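Local structure of HP0958 (3NA7) at residues Q199-C204 against P226-I231. The protein probably acts in flagellar biogenesis, as an export chaperone and post-transcriptional regulator, pairing a kinked antiparallel coiled-coil hairpin with a zinc-ribbon domain. Numbering follows the deposited sequence.
With ZN (zinc ion), chain B.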
loop_
_atom_site.group_PDB
_atom_site.type_symbol
_atom_site.label_atom_id
_atom_site.label_comp_id
_atom_site.label_asym_id
_atom_site.label_seq_id
_atom_site.Cartn_x
_atom_site.Cartn_y
_atom_site.Cartn_z
ATOM N N GLN A 199 29.645 27.120 -3.190
ATOM C CA GLN A 199 30.204 27.637 -1.948
ATOM C C GLN A 199 29.205 27.360 -0.824
ATOM O O GLN A 199 29.177 28.055 0.193
ATOM C CB GLN A 199 30.472 29.137 -2.089
ATOM C CG GLN A 199 31.402 29.737 -1.044
ATOM C CD GLN A 199 31.691 31.216 -1.289
ATOM O OE1 GLN A 199 31.870 31.652 -2.433
ATOM N NE2 GLN A 199 31.762 31.988 -0.208
ATOM N N ALA A 200 28.384 26.330 -1.012
ATOM C CA ALA A 200 27.334 26.010 -0.047
ATOM C C ALA A 200 27.520 24.611 0.552
ATOM O O ALA A 200 28.181 23.754 -0.044
ATOM C CB ALA A 200 25.964 26.141 -0.705
ATOM N N CYS A 201 26.927 24.379 1.722
ATOM C CA CYS A 201 27.003 23.065 2.354
ATOM C C CYS A 201 26.386 22.053 1.391
ATOM O O CYS A 201 25.286 22.275 0.921
ATOM C CB CYS A 201 26.243 23.076 3.687
ATOM S SG CYS A 201 26.001 21.452 4.541
ATOM N N GLY A 202 27.093 20.964 1.088
ATOM C CA GLY A 202 26.537 19.892 0.261
ATOM C C GLY A 202 25.351 19.149 0.877
ATOM O O GLY A 202 24.785 18.238 0.253
ATOM N N GLY A 203 24.986 19.530 2.102
ATOM C CA GLY A 203 23.909 18.897 2.861
ATOM C C GLY A 203 22.711 19.795 3.112
ATOM O O GLY A 203 21.591 19.352 2.974
ATOM N N CYS A 204 22.931 21.054 3.499
ATOM C CA CYS A 204 21.803 22.002 3.618
ATOM C C CYS A 204 21.715 23.068 2.511
ATOM O O CYS A 204 20.709 23.759 2.407
ATOM C CB CYS A 204 21.769 22.655 5.006
ATOM S SG CYS A 204 23.118 23.786 5.332
ATOM N N PRO A 226 28.106 25.231 9.759
ATOM C CA PRO A 226 27.569 26.004 10.879
ATOM C C PRO A 226 26.041 26.142 10.859
ATOM O O PRO A 226 25.450 26.596 11.842
ATOM C CB PRO A 226 28.249 27.365 10.711
ATOM C CG PRO A 226 28.447 27.492 9.221
ATOM C CD PRO A 226 28.734 26.086 8.732
ATOM N N TYR A 227 25.402 25.760 9.754
ATOM C CA TYR A 227 23.938 25.827 9.672
ATOM C C TYR A 227 23.254 24.539 10.093
ATOM O O TYR A 227 22.191 24.585 10.730
ATOM C CB TYR A 227 23.472 26.244 8.278
ATOM C CG TYR A 227 24.325 27.328 7.651
ATOM C CD1 TYR A 227 24.459 28.583 8.258
ATOM C CD2 TYR A 227 25.008 27.098 6.468
ATOM C CE1 TYR A 227 25.252 29.583 7.690
ATOM C CE2 TYR A 227 25.801 28.096 5.886
ATOM C CZ TYR A 227 25.913 29.335 6.498
ATOM O OH TYR A 227 26.685 30.325 5.921
ATOM N N CYS A 228 23.851 23.388 9.779
ATOM C CA CYS A 228 23.163 22.116 10.059
ATOM C C CYS A 228 23.949 21.080 10.850
ATOM O O CYS A 228 23.358 20.151 11.372
ATOM C CB CYS A 228 22.671 21.469 8.763
ATOM S SG CYS A 228 24.050 20.913 7.813
ATOM N N GLY A 229 25.265 21.214 10.922
ATOM C CA GLY A 229 26.058 20.376 11.826
ATOM C C GLY A 229 26.805 19.251 11.133
ATOM O O GLY A 229 27.610 18.567 11.752
ATOM N N ARG A 230 26.536 19.060 9.842
ATOM C CA ARG A 230 27.200 18.021 9.062
ATOM C C ARG A 230 28.727 18.215 8.986
ATOM O O ARG A 230 29.228 19.334 9.131
ATOM C CB ARG A 230 26.595 17.992 7.652
ATOM C CG ARG A 230 25.145 17.521 7.618
ATOM C CD ARG A 230 24.577 17.575 6.212
ATOM N NE ARG A 230 23.311 16.859 6.117
ATOM C CZ ARG A 230 22.118 17.436 6.220
ATOM N NH1 ARG A 230 22.015 18.750 6.404
ATOM N NH2 ARG A 230 21.020 16.710 6.116
ATOM N N ILE A 231 29.450 17.119 8.754
ATOM C CA ILE A 231 30.864 17.172 8.437
ATOM C C ILE A 231 31.060 17.571 6.961
ATOM O O ILE A 231 30.389 17.035 6.074
ATOM C CB ILE A 231 31.550 15.820 8.694
ATOM C CG1 ILE A 231 31.482 15.454 10.175
ATOM C CG2 ILE A 231 33.012 15.850 8.220
ATOM C CD1 ILE A 231 31.686 13.970 10.428
HETATM ZN ZN ZN B . 24.884 22.414 6.067
#
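Cys201, Cys204 and Cys228 meet through a shared zinc ion, with SG-to-zinc distances of 2.1, 2.4 and 2.4 Å respectively; Cys225 supplies the fourth sulfur of this C4 zinc ribbon. Within the first CxxC the two cysteines reach the metal with different first torsions, and Cys228 repeats that of Cys204. SG of Cys201 is anti to its backbone N (chi1 171°), whereas Cys204 and Cys228 both turn SG between backbone N and carbonyl carbon, toward the zinc; their CB atoms lie 4.0 Å apart. Cys201 SG also accepts the N-H of Cys204 (N to SG 3.3 Å, 162° at the hydrogen) and, more weakly, that of Gly203; these N-H groups would be expected to stabilise the negative charge on the zinc-bound sulfur. Arg230 runs extended from CG to NE past Gly203, its CD 3.7 Å from Gly203 CA. The Gly203 carbonyl O lies over one guanidinium face, 3.5 Å from NH1, while NH1 gives a weak hydrogen bond to Cys228 SG. Arg230 NE is held separately by Thr191 OG1. Cys204 SG meets the Tyr227 ring at its edge, 79° off the normal, and Pro226 CG covers a face of that ring. Tyr227 OH bonds to Arg207 O, in the loop before helix 210-218, and Ile231 begins the central strand 231-233, packing against helix 4-22.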